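Local coordinates for protein F420-reducing hydrogenase, subunit beta (Methanothermobacter marburgensis, PDB 4OMF) that probably passes electrons through its iron-sulfur cluster and FAD to coenzyme F420, as the beta subunit of the F420-reducing hydrogenase, at residues G31-A36 and I126-G131; Y76-N81 and M135-Y140; D197-L202 and T218-T223. All blocks are in the same frame, centred on the assembly; numbering follows the deposited sequence.

How the contacts relate
All three contacts are buried, and they differ in what surrounds them. Contact 1 is purely apolar, a helix laid on a strand of the large mixed sheet. Contact 3 reaches the same sheet through residues 218-223, but there a buried arginine bonds to a loop carbonyl; the two contacts touch where the CA of G131 packs on A200. Contact 2 joins two loops, relies on side-chain-to-backbone hydrogen bonds and brings N137 between the flavin and the iron-sulfur cluster. Its residues 135-140 follow soon after the strand of contact 1, and M135 packs on Y198 of contact 3. Contacts 2 and 3 both touch FAD, on opposite sides of the chain's centre.

Contact 1. Residues G31-A36 and I126-G131; sequences GLLAYA and IKLLVG. With KEN (N,N-dimethylmethanamine), chain P.
L128 points from the strand toward the helix, facing L32, L33 and A36. Its CB and CG make no close approach; the touching is done by the methyls at the tip. With CG anti to the backbone N (chi1 174°), the side chain carries CD2 in among the helix residues, where it lies 4.0 Å from L33 CD2 and from A36 CB. The same methyl comes within 4.3 Å of L32 CG. The other branch, CD1, is turned toward L32 CD2 but stays looser at 4.5 Å. Two residues on, V130 repeats the pattern with CG2, which sits 4.2 Å from L32 CD2 and slightly farther from L33 CD2. No hydrogen bond crosses the interface. The axes of helix segment 31-36 and strand segment 126-131 run nearly antiparallel (172°) and approach to 10.3 Å, the usual packing of a helix on a sheet in an alpha/beta fold. Strand 126-132 lies between the parallel strands 97-101 and 205-208, and helix 28-39 packs on the L128 and V130 face. I229 of helix 224-235 touches both L32 and L128, while L129, on the opposite face, packs against T106 and R110 of helix 103-114.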
loop_
_atom_site.group_PDB
_atom_site.type_symbol
_atom_site.label_atom_id
_atom_site.label_comp_id
_atom_site.label_asym_id
_atom_site.label_seq_id
_atom_site.Cartn_x
_atom_site.Cartn_y
_atom_site.Cartn_z
ATOM N N GLY C 31 33.149 -2.318 26.906
ATOM C CA GLY C 31 33.974 -1.510 27.788
ATOM C C GLY C 31 33.885 -0.016 27.503
ATOM O O GLY C 31 33.806 0.800 28.422
ATOM N N LEU C 32 33.883 0.357 26.234
ATOM C CA LEU C 32 33.883 1.774 25.898
ATOM C C LEU C 32 32.515 2.419 26.096
ATOM O O LEU C 32 32.424 3.546 26.611
ATOM C CB LEU C 32 34.348 1.981 24.464
ATOM C CG LEU C 32 34.719 3.415 24.094
ATOM C CD1 LEU C 32 35.830 3.965 24.990
ATOM C CD2 LEU C 32 35.126 3.434 22.630
ATOM N N LEU C 33 31.451 1.707 25.725
ATOM C CA LEU C 33 30.098 2.204 25.951
ATOM C C LEU C 33 29.836 2.288 27.445
ATOM O O LEU C 33 29.192 3.224 27.928
ATOM C CB LEU C 33 29.043 1.306 25.276
ATOM C CG LEU C 33 29.060 1.375 23.741
ATOM C CD1 LEU C 33 28.105 0.328 23.152
ATOM C CD2 LEU C 33 28.726 2.765 23.250
ATOM N N ALA C 34 30.349 1.314 28.187
ATOM C CA ALA C 34 30.145 1.316 29.641
ATOM C C ALA C 34 30.867 2.494 30.282
ATOM O O ALA C 34 30.353 3.127 31.204
ATOM C CB ALA C 34 30.621 0.003 30.263
ATOM N N TYR C 35 32.065 2.791 29.790
ATOM C CA TYR C 35 32.829 3.907 30.322
ATOM C C TYR C 35 32.111 5.227 30.023
ATOM O O TYR C 35 31.980 6.090 30.902
ATOM C CB TYR C 35 34.237 3.934 29.727
ATOM C CG TYR C 35 34.976 5.190 30.078
ATOM C CD1 TYR C 35 35.461 5.374 31.365
ATOM C CD2 TYR C 35 35.174 6.199 29.141
ATOM C CE1 TYR C 35 36.135 6.516 31.718
ATOM C CE2 TYR C 35 35.848 7.358 29.488
ATOM C CZ TYR C 35 36.325 7.504 30.784
ATOM O OH TYR C 35 36.996 8.638 31.166
ATOM N N ALA C 36 31.682 5.384 28.775
ATOM C CA ALA C 36 30.974 6.602 28.353
ATOM C C ALA C 36 29.690 6.803 29.156
ATOM O O ALA C 36 29.357 7.925 29.556
ATOM C CB ALA C 36 30.667 6.544 26.858
ATOM N N ILE C 126 23.950 12.134 18.691
ATOM C CA ILE C 126 24.864 11.006 18.627
ATOM C C ILE C 126 26.254 11.476 19.071
ATOM O O ILE C 126 26.856 12.344 18.429
ATOM C CB ILE C 126 24.892 10.407 17.220
ATOM C CG1 ILE C 126 23.479 9.964 16.838
ATOM C CG2 ILE C 126 25.879 9.240 17.146
ATOM C CD1 ILE C 126 23.397 9.296 15.519
ATOM N N LYS C 127 26.737 10.950 20.193
ATOM C CA LYS C 127 28.007 11.418 20.757
ATOM C C LYS C 127 29.146 10.400 20.594
ATOM O O LYS C 127 30.321 10.749 20.658
ATOM C CB LYS C 127 27.853 11.760 22.240
ATOM C CG LYS C 127 26.774 12.810 22.523
ATOM C CD LYS C 127 27.057 14.138 21.816
ATOM C CE LYS C 127 25.915 15.145 22.042
ATOM N NZ LYS C 127 26.169 16.401 21.282
ATOM N N LEU C 128 28.791 9.137 20.399
ATOM C CA LEU C 128 29.810 8.103 20.214
ATOM C C LEU C 128 29.293 7.011 19.308
ATOM O O LEU C 128 28.343 6.297 19.647
ATOM C CB LEU C 128 30.223 7.508 21.548
ATOM C CG LEU C 128 31.187 6.320 21.537
ATOM C CD1 LEU C 128 32.528 6.719 20.963
ATOM C CD2 LEU C 128 31.329 5.813 22.936
ATOM N N LEU C 129 29.916 6.886 18.151
ATOM C CA LEU C 129 29.534 5.846 17.206
ATOM C C LEU C 129 30.679 4.855 17.117
ATOM O O LEU C 129 31.703 5.152 16.515
ATOM C CB LEU C 129 29.203 6.455 15.836
ATOM C CG LEU C 129 28.381 5.687 14.786
ATOM C CD1 LEU C 129 28.284 6.500 13.490
ATOM C CD2 LEU C 129 28.952 4.319 14.489
ATOM N N VAL C 130 30.512 3.677 17.721
ATOM C CA VAL C 130 31.569 2.664 17.668
ATOM C C VAL C 130 31.312 1.741 16.480
ATOM O O VAL C 130 30.273 1.114 16.400
ATOM C CB VAL C 130 31.661 1.816 18.976
ATOM C CG1 VAL C 130 32.877 0.883 18.912
ATOM C CG2 VAL C 130 31.772 2.726 20.214
ATOM N N GLY C 131 32.266 1.648 15.568
ATOM C CA GLY C 131 32.085 0.795 14.405
ATOM C C GLY C 131 32.746 -0.547 14.642
ATOM O O GLY C 131 33.773 -0.605 15.314
HETATM C CA1 KEN P . 31.409 12.462 16.078
HETATM C CB1 KEN P . 29.010 12.992 15.552
HETATM C CC1 KEN P . 29.595 10.708 16.271
HETATM N NE1 KEN P . 29.947 12.175 16.414
#

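Contact 2. Residues Y76-N81 and M135-Y140; sequences YTFSPN and MENFPY. With FAD (flavin-adenine dinucleotide), chain R; SF4 (iron/sulfur cluster), chain N.
The hydroxyl of T77 donates to the backbone oxygen of F138, with OG1 2.8 Å from F138 O and nearly along the C=O axis. Placing OG1 anti to the backbone N (chi1 -172°) turns it to this carbonyl. The bond is answered by N137, whose ND2 reaches T77 O at 3.2 Å; the oxygen lies close to the amide plane, but the N-H comes from above the T77 carbonyl plane. T77 O has a second, weak donor in the adenine N6A of FAD. The other end of the amide, OD1, accepts the backbone N-H of F138 at 2.9 Å, so both ends of N137 are fixed. This holds N137 between the cofactors: CG lies 3.4 Å from the flavin methyl C7M, and CB is 3.5 Å from sulfur S2 of the iron-sulfur cluster. Farther out, F138 O sits 3.9 Å above the centre of one F78 face, and F78 CE1 approaches P139 CA at 3.6 Å. Y76 sets the edge of its ring against the flavin, with CE1 3.8 Å from C5X, while its carbonyl oxygen meets the edge of the F138 ring. Around this junction, F138 packs edge-to-face with F146 of helix 140-150, T77 rests on P57 of strand 56-62, and Y76 contacts M161 and D162 of strand 160-164.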
loop_
_atom_site.group_PDB
_atom_site.type_symbol
_atom_site.label_atom_id
_atom_site.label_comp_id
_atom_site.label_asym_id
_atom_site.label_seq_id
_atom_site.Cartn_x
_atom_site.Cartn_y
_atom_site.Cartn_z
ATOM N N TYR C 76 26.231 -13.378 14.083
ATOM C CA TYR C 76 26.452 -13.132 12.656
ATOM C C TYR C 76 25.150 -13.201 11.856
ATOM O O TYR C 76 25.039 -13.972 10.903
ATOM C CB TYR C 76 27.483 -14.108 12.080
ATOM C CG TYR C 76 28.846 -13.948 12.714
ATOM C CD1 TYR C 76 29.621 -12.805 12.473
ATOM C CD2 TYR C 76 29.366 -14.935 13.546
ATOM C CE1 TYR C 76 30.867 -12.652 13.053
ATOM C CE2 TYR C 76 30.613 -14.788 14.136
ATOM C CZ TYR C 76 31.360 -13.647 13.886
ATOM O OH TYR C 76 32.591 -13.515 14.479
ATOM N N THR C 77 24.169 -12.397 12.269
ATOM C CA THR C 77 22.946 -12.224 11.506
ATOM C C THR C 77 22.428 -10.811 11.749
ATOM O O THR C 77 23.084 -9.979 12.416
ATOM C CB THR C 77 21.882 -13.304 11.851
ATOM O OG1 THR C 77 20.766 -13.206 10.944
ATOM C CG2 THR C 77 21.378 -13.147 13.272
ATOM N N PHE C 78 21.276 -10.494 11.174
ATOM C CA PHE C 78 20.816 -9.111 11.167
ATOM C C PHE C 78 20.396 -8.602 12.537
ATOM O O PHE C 78 19.675 -9.275 13.267
ATOM C CB PHE C 78 19.630 -8.942 10.205
ATOM C CG PHE C 78 19.868 -9.513 8.837
ATOM C CD1 PHE C 78 18.968 -10.404 8.278
ATOM C CD2 PHE C 78 20.986 -9.150 8.098
ATOM C CE1 PHE C 78 19.177 -10.931 7.010
ATOM C CE2 PHE C 78 21.207 -9.678 6.847
ATOM C CZ PHE C 78 20.295 -10.576 6.295
ATOM N N SER C 79 20.842 -7.394 12.868
ATOM C CA SER C 79 20.306 -6.630 13.982
ATOM C C SER C 79 20.298 -5.200 13.484
ATOM O O SER C 79 21.328 -4.542 13.497
ATOM C CB SER C 79 21.149 -6.771 15.244
ATOM O OG SER C 79 20.614 -5.991 16.308
ATOM N N PRO C 80 19.145 -4.731 12.980
ATOM C CA PRO C 80 19.141 -3.419 12.317
ATOM C C PRO C 80 19.189 -2.301 13.346
ATOM O O PRO C 80 18.170 -1.644 13.594
ATOM C CB PRO C 80 17.809 -3.407 11.551
ATOM C CG PRO C 80 17.302 -4.835 11.588
ATOM C CD PRO C 80 17.846 -5.405 12.869
ATOM N N ASN C 81 20.368 -2.090 13.925
ATOM C CA ASN C 81 20.525 -1.199 15.073
ATOM C C ASN C 81 20.074 0.222 14.819
ATOM O O ASN C 81 19.618 0.883 15.742
ATOM C CB ASN C 81 21.994 -1.170 15.536
ATOM C CG ASN C 81 22.386 -2.409 16.296
ATOM O OD1 ASN C 81 21.570 -3.299 16.516
ATOM N ND2 ASN C 81 23.642 -2.470 16.720
ATOM N N MET C 135 32.752 -8.295 7.087
ATOM C CA MET C 135 33.022 -8.769 5.720
ATOM C C MET C 135 31.748 -9.294 5.031
ATOM O O MET C 135 31.652 -9.337 3.807
ATOM C CB MET C 135 34.097 -9.861 5.741
ATOM C CG MET C 135 34.562 -10.284 4.360
ATOM S SD MET C 135 35.532 -8.999 3.536
ATOM C CE MET C 135 37.127 -9.223 4.337
ATOM N N GLU C 136 30.769 -9.698 5.829
ATOM C CA GLU C 136 29.517 -10.243 5.310
ATOM C C GLU C 136 28.554 -10.418 6.460
ATOM O O GLU C 136 28.983 -10.543 7.606
ATOM C CB GLU C 136 29.736 -11.594 4.608
ATOM C CG GLU C 136 30.262 -12.709 5.511
ATOM C CD GLU C 136 31.778 -12.839 5.496
ATOM O OE1 GLU C 136 32.382 -12.970 6.585
ATOM O OE2 GLU C 136 32.373 -12.826 4.394
ATOM N N ASN C 137 27.254 -10.451 6.161
ATOM C CA ASN C 137 26.278 -10.863 7.160
ATOM C C ASN C 137 25.299 -11.895 6.565
ATOM O O ASN C 137 25.169 -11.996 5.355
ATOM C CB ASN C 137 25.521 -9.653 7.722
ATOM C CG ASN C 137 25.026 -9.883 9.139
ATOM O OD1 ASN C 137 25.188 -10.968 9.689
ATOM N ND2 ASN C 137 24.437 -8.850 9.746
ATOM N N PHE C 138 24.662 -12.677 7.427
ATOM C CA PHE C 138 23.876 -13.854 7.015
ATOM C C PHE C 138 22.407 -13.787 7.425
ATOM O O PHE C 138 22.080 -13.377 8.533
ATOM C CB PHE C 138 24.481 -15.145 7.615
ATOM C CG PHE C 138 25.895 -15.405 7.200
ATOM C CD1 PHE C 138 26.173 -16.037 5.990
ATOM C CD2 PHE C 138 26.954 -14.998 7.999
ATOM C CE1 PHE C 138 27.486 -16.265 5.578
ATOM C CE2 PHE C 138 28.270 -15.216 7.590
ATOM C CZ PHE C 138 28.530 -15.857 6.377
ATOM N N PRO C 139 21.501 -14.202 6.526
ATOM C CA PRO C 139 20.137 -14.418 7.026
ATOM C C PRO C 139 20.171 -15.503 8.117
ATOM O O PRO C 139 21.078 -16.341 8.153
ATOM C CB PRO C 139 19.357 -14.871 5.788
ATOM C CG PRO C 139 20.212 -14.464 4.604
ATOM C CD PRO C 139 21.635 -14.473 5.083
ATOM N N TYR C 140 19.196 -15.474 9.010
ATOM C CA TYR C 140 19.163 -16.412 10.121
ATOM C C TYR C 140 19.122 -17.873 9.635
ATOM O O TYR C 140 19.782 -18.750 10.210
ATOM C CB TYR C 140 17.966 -16.125 11.027
ATOM C CG TYR C 140 17.958 -16.950 12.314
ATOM C CD1 TYR C 140 16.991 -17.936 12.534
ATOM C CD2 TYR C 140 18.918 -16.735 13.296
ATOM C CE1 TYR C 140 16.973 -18.689 13.713
ATOM C CE2 TYR C 140 18.919 -17.484 14.487
ATOM C CZ TYR C 140 17.946 -18.462 14.674
ATOM O OH TYR C 140 17.917 -19.185 15.837
HETATM P PA FAD R . 31.733 -6.943 22.781
HETATM O O1A FAD R . 31.648 -8.437 22.603
HETATM O O2A FAD R . 32.074 -6.288 24.088
HETATM O O5B FAD R . 30.340 -6.333 22.307
HETATM C C5B FAD R . 29.926 -6.694 20.982
HETATM C C4B FAD R . 28.951 -5.619 20.499
HETATM O O4B FAD R . 28.561 -5.910 19.156
HETATM C C3B FAD R . 27.694 -5.622 21.361
HETATM O O3B FAD R . 27.351 -4.297 21.797
HETATM C C2B FAD R . 26.626 -6.143 20.411
HETATM O O2B FAD R . 25.360 -5.518 20.676
HETATM C C1B FAD R . 27.155 -5.776 19.037
HETATM N N9A FAD R . 26.637 -6.716 18.027
HETATM C C8A FAD R . 26.725 -8.056 18.083
HETATM N N7A FAD R . 26.162 -8.618 16.987
HETATM C C5A FAD R . 25.708 -7.592 16.214
HETATM C C6A FAD R . 24.989 -7.480 14.925
HETATM N N6A FAD R . 24.621 -8.583 14.221
HETATM N N1A FAD R . 24.722 -6.241 14.481
HETATM C C2A FAD R . 25.043 -5.129 15.176
HETATM N N3A FAD R . 25.687 -5.150 16.367
HETATM C C4A FAD R . 26.031 -6.346 16.909
HETATM N N1 FAD R . 35.350 -8.591 13.136
HETATM C C2 FAD R . 36.450 -8.590 12.282
HETATM O O2 FAD R . 37.590 -8.455 12.771
HETATM N N3 FAD R . 36.250 -8.786 10.923
HETATM C C4 FAD R . 34.980 -8.928 10.404
HETATM O O4 FAD R . 34.842 -9.063 9.168
HETATM C C4X FAD R . 34.013 -9.575 11.263
HETATM N N5 FAD R . 32.686 -9.826 10.644
HETATM C C5X FAD R . 31.583 -9.270 11.438
HETATM C C6 FAD R . 30.310 -9.429 10.865
HETATM C C7 FAD R . 29.165 -9.140 11.617
HETATM C C7M FAD R . 27.782 -9.296 10.999
HETATM C C8 FAD R . 29.324 -8.716 12.934
HETATM C C8M FAD R . 28.166 -8.378 13.853
HETATM C C9 FAD R . 30.600 -8.569 13.522
HETATM C C9A FAD R . 31.742 -8.937 12.801
HETATM N N10 FAD R . 33.030 -8.698 13.346
HETATM C C10 FAD R . 34.165 -9.121 12.679
HETATM C "C1'" FAD R . 33.259 -7.947 14.596
HETATM C "C2'" FAD R . 33.402 -8.808 15.824
HETATM O "O2'" FAD R . 32.926 -10.068 15.695
HETATM C "C3'" FAD R . 33.116 -8.147 16.965
HETATM O "O3'" FAD R . 31.794 -7.897 17.134
HETATM C "C4'" FAD R . 34.026 -6.988 17.334
HETATM O "O4'" FAD R . 35.418 -7.373 17.332
HETATM C "C5'" FAD R . 33.637 -6.396 18.692
HETATM O "O5'" FAD R . 34.083 -7.251 19.733
HETATM P P FAD R . 34.221 -6.722 21.237
HETATM O O1P FAD R . 35.006 -5.431 21.172
HETATM O O2P FAD R . 34.741 -7.825 22.112
HETATM O O3P FAD R . 32.685 -6.338 21.614
HETATM FE FE1 SF4 N . 26.831 -4.373 5.831
HETATM FE FE2 SF4 N . 28.954 -4.372 4.248
HETATM FE FE3 SF4 N . 27.348 -6.505 4.258
HETATM FE FE4 SF4 N . 28.863 -6.036 6.434
HETATM S S1 SF4 N . 29.651 -6.560 4.312
HETATM S S2 SF4 N . 26.597 -6.545 6.432
HETATM S S3 SF4 N . 28.978 -3.776 6.446
HETATM S S4 SF4 N . 26.782 -4.406 3.524
#

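Contact 3. Residues D197-L202 and T218-T223. With FAD (flavin-adenine dinucleotide), chain R.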
loop_
_atom_site.group_PDB
_atom_site.type_symbol
_atom_site.label_atom_id
_atom_site.label_comp_id
_atom_site.label_asym_id
_atom_site.label_seq_id
_atom_site.Cartn_x
_atom_site.Cartn_y
_atom_site.Cartn_z
ATOM N N ASP C 197 33.522 -1.186 2.440
ATOM C CA ASP C 197 33.988 -0.706 3.737
ATOM C C ASP C 197 34.180 -1.892 4.693
ATOM O O ASP C 197 33.207 -2.492 5.152
ATOM C CB ASP C 197 32.964 0.309 4.281
ATOM C CG ASP C 197 33.454 1.108 5.491
ATOM O OD1 ASP C 197 34.339 0.648 6.246
ATOM O OD2 ASP C 197 32.892 2.209 5.699
ATOM N N TYR C 198 35.440 -2.213 4.990
ATOM C CA TYR C 198 35.742 -3.318 5.889
ATOM C C TYR C 198 35.867 -2.873 7.339
ATOM O O TYR C 198 35.308 -3.493 8.234
ATOM C CB TYR C 198 37.033 -4.025 5.461
ATOM C CG TYR C 198 37.380 -5.209 6.341
ATOM C CD1 TYR C 198 36.463 -6.228 6.552
ATOM C CD2 TYR C 198 38.615 -5.308 6.958
ATOM C CE1 TYR C 198 36.773 -7.314 7.346
ATOM C CE2 TYR C 198 38.927 -6.399 7.760
ATOM C CZ TYR C 198 37.998 -7.395 7.940
ATOM O OH TYR C 198 38.280 -8.484 8.729
ATOM N N VAL C 199 36.619 -1.801 7.571
ATOM C CA VAL C 199 36.956 -1.437 8.938
ATOM C C VAL C 199 36.105 -0.292 9.479
ATOM O O VAL C 199 36.543 0.432 10.376
ATOM C CB VAL C 199 38.453 -1.063 9.071
ATOM C CG1 VAL C 199 39.336 -2.316 8.995
ATOM C CG2 VAL C 199 38.870 -0.051 8.010
ATOM N N ALA C 200 34.882 -0.155 8.970
ATOM C CA ALA C 200 33.956 0.882 9.453
ATOM C C ALA C 200 34.639 2.252 9.413
ATOM O O ALA C 200 34.866 2.872 10.447
ATOM C CB ALA C 200 33.464 0.571 10.874
ATOM N N GLU C 201 34.975 2.696 8.209
ATOM C CA GLU C 201 35.785 3.884 8.004
ATOM C C GLU C 201 35.165 5.182 8.498
ATOM O O GLU C 201 35.881 6.158 8.679
ATOM C CB GLU C 201 36.114 4.023 6.516
ATOM C CG GLU C 201 36.948 2.852 5.990
ATOM C CD GLU C 201 37.151 2.877 4.484
ATOM O OE1 GLU C 201 37.139 3.985 3.902
ATOM O OE2 GLU C 201 37.326 1.784 3.888
ATOM N N LEU C 202 33.847 5.216 8.705
ATOM C CA LEU C 202 33.208 6.475 9.073
ATOM C C LEU C 202 32.837 6.544 10.560
ATOM O O LEU C 202 32.210 7.506 11.004
ATOM C CB LEU C 202 31.958 6.711 8.202
ATOM C CG LEU C 202 32.275 6.809 6.694
ATOM C CD1 LEU C 202 31.022 6.970 5.827
ATOM C CD2 LEU C 202 33.242 7.938 6.429
ATOM N N THR C 218 41.868 -5.008 17.515
ATOM C CA THR C 218 42.546 -3.942 16.787
ATOM C C THR C 218 41.635 -2.719 16.768
ATOM O O THR C 218 40.513 -2.773 16.250
ATOM C CB THR C 218 42.899 -4.381 15.364
ATOM O OG1 THR C 218 43.690 -5.579 15.420
ATOM C CG2 THR C 218 43.656 -3.287 14.637
ATOM N N VAL C 219 42.112 -1.633 17.377
ATOM C CA VAL C 219 41.289 -0.447 17.637
ATOM C C VAL C 219 41.804 0.755 16.857
ATOM O O VAL C 219 42.923 1.212 17.070
ATOM C CB VAL C 219 41.286 -0.084 19.141
ATOM C CG1 VAL C 219 40.411 1.139 19.406
ATOM C CG2 VAL C 219 40.816 -1.263 19.976
ATOM N N ILE C 220 40.964 1.266 15.973
ATOM C CA ILE C 220 41.319 2.385 15.109
ATOM C C ILE C 220 40.549 3.620 15.566
ATOM O O ILE C 220 39.325 3.641 15.451
ATOM C CB ILE C 220 40.954 2.072 13.648
ATOM C CG1 ILE C 220 41.738 0.858 13.137
ATOM C CG2 ILE C 220 41.221 3.284 12.767
ATOM C CD1 ILE C 220 41.193 0.314 11.820
ATOM N N THR C 221 41.234 4.628 16.112
ATOM C CA THR C 221 40.532 5.863 16.474
ATOM C C THR C 221 40.547 6.796 15.269
ATOM O O THR C 221 41.527 6.843 14.536
ATOM C CB THR C 221 41.148 6.577 17.710
ATOM O OG1 THR C 221 42.539 6.782 17.504
ATOM C CG2 THR C 221 40.963 5.732 18.964
ATOM N N ARG C 222 39.454 7.525 15.051
ATOM C CA ARG C 222 39.309 8.303 13.830
ATOM C C ARG C 222 38.942 9.771 14.067
ATOM O O ARG C 222 39.659 10.673 13.620
ATOM C CB ARG C 222 38.254 7.654 12.909
ATOM C CG ARG C 222 38.495 6.176 12.582
ATOM C CD ARG C 222 37.511 5.656 11.514
ATOM N NE ARG C 222 37.742 4.240 11.194
ATOM C CZ ARG C 222 38.616 3.809 10.289
ATOM N NH1 ARG C 222 39.365 4.673 9.593
ATOM N NH2 ARG C 222 38.748 2.502 10.075
ATOM N N THR C 223 37.828 10.032 14.735
ATOM C CA THR C 223 37.374 11.411 14.923
ATOM C C THR C 223 37.907 11.959 16.244
ATOM O O THR C 223 38.406 11.194 17.069
ATOM C CB THR C 223 35.863 11.500 14.938
ATOM O OG1 THR C 223 35.386 10.710 16.034
ATOM C CG2 THR C 223 35.258 10.977 13.635
HETATM P PA FAD R . 31.733 -6.943 22.781
HETATM O O1A FAD R . 31.648 -8.437 22.603
HETATM O O2A FAD R . 32.074 -6.288 24.088
HETATM O O5B FAD R . 30.340 -6.333 22.307
HETATM C C5B FAD R . 29.926 -6.694 20.982
HETATM C C4B FAD R . 28.951 -5.619 20.499
HETATM O O4B FAD R . 28.561 -5.910 19.156
HETATM C C3B FAD R . 27.694 -5.622 21.361
HETATM O O3B FAD R . 27.351 -4.297 21.797
HETATM C C2B FAD R . 26.626 -6.143 20.411
HETATM O O2B FAD R . 25.360 -5.518 20.676
HETATM C C1B FAD R . 27.155 -5.776 19.037
HETATM N N9A FAD R . 26.637 -6.716 18.027
HETATM C C8A FAD R . 26.725 -8.056 18.083
HETATM N N7A FAD R . 26.162 -8.618 16.987
HETATM C C5A FAD R . 25.708 -7.592 16.214
HETATM C C6A FAD R . 24.989 -7.480 14.925
HETATM N N6A FAD R . 24.621 -8.583 14.221
HETATM N N1A FAD R . 24.722 -6.241 14.481
HETATM C C2A FAD R . 25.043 -5.129 15.176
HETATM N N3A FAD R . 25.687 -5.150 16.367
HETATM C C4A FAD R . 26.031 -6.346 16.909
HETATM N N1 FAD R . 35.350 -8.591 13.136
HETATM C C2 FAD R . 36.450 -8.590 12.282
HETATM O O2 FAD R . 37.590 -8.455 12.771
HETATM N N3 FAD R . 36.250 -8.786 10.923
HETATM C C4 FAD R . 34.980 -8.928 10.404
HETATM O O4 FAD R . 34.842 -9.063 9.168
HETATM C C4X FAD R . 34.013 -9.575 11.263
HETATM N N5 FAD R . 32.686 -9.826 10.644
HETATM C C5X FAD R . 31.583 -9.270 11.438
HETATM C C6 FAD R . 30.310 -9.429 10.865
HETATM C C7 FAD R . 29.165 -9.140 11.617
HETATM C C7M FAD R . 27.782 -9.296 10.999
HETATM C C8 FAD R . 29.324 -8.716 12.934
HETATM C C8M FAD R . 28.166 -8.378 13.853
HETATM C C9 FAD R . 30.600 -8.569 13.522
HETATM C C9A FAD R . 31.742 -8.937 12.801
HETATM N N10 FAD R . 33.030 -8.698 13.346
HETATM C C10 FAD R . 34.165 -9.121 12.679
HETATM C "C1'" FAD R . 33.259 -7.947 14.596
HETATM C "C2'" FAD R . 33.402 -8.808 15.824
HETATM O "O2'" FAD R . 32.926 -10.068 15.695
HETATM C "C3'" FAD R . 33.116 -8.147 16.965
HETATM O "O3'" FAD R . 31.794 -7.897 17.134
HETATM C "C4'" FAD R . 34.026 -6.988 17.334
HETATM O "O4'" FAD R . 35.418 -7.373 17.332
HETATM C "C5'" FAD R . 33.637 -6.396 18.692
HETATM O "O5'" FAD R . 34.083 -7.251 19.733
HETATM P P FAD R . 34.221 -6.722 21.237
HETATM O O1P FAD R . 35.006 -5.431 21.172
HETATM O O2P FAD R . 34.741 -7.825 22.112
HETATM O O3P FAD R . 32.685 -6.338 21.614
#
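R222, directly after strand 217-221, extends its side chain to the V199 carbonyl in the loop before strand 205-208, where NH2 donates to V199 O at 3.0 Å. The N-H approaches from above the carbonyl plane, the bond bent to 142° at the hydrogen. The chain is straight from CG to NE and then turns at chi4 (-86°), presenting the guanidinium broadside to the loop: E201 CA lies 3.6 Å above the centre of one face, I220 CG2 over the other. V199 crosses the arginine at about a right angle and places CG2 3.3 Å from R222 NH2. V199 CB also meets I220 CD1 at 4.1 Å. The D197 carboxylate accepts the E201 N-H through the syn lone pair of OD1, and Y198 OH, in the flavin pocket, takes the FAD N3-H at 3.0 Å. R222 NE bonds to S206 and NH1 to the carbonyls of L3 and T5. A leucine in place of R222 would probably leave V199 O without this donor and deprive L3 O and T5 O of the guanidinium N-H groups. E201 pairs with K262, so the buried positive charge is met largely by neutral oxygens, the D197 and E201 carboxylates perhaps helping at long range.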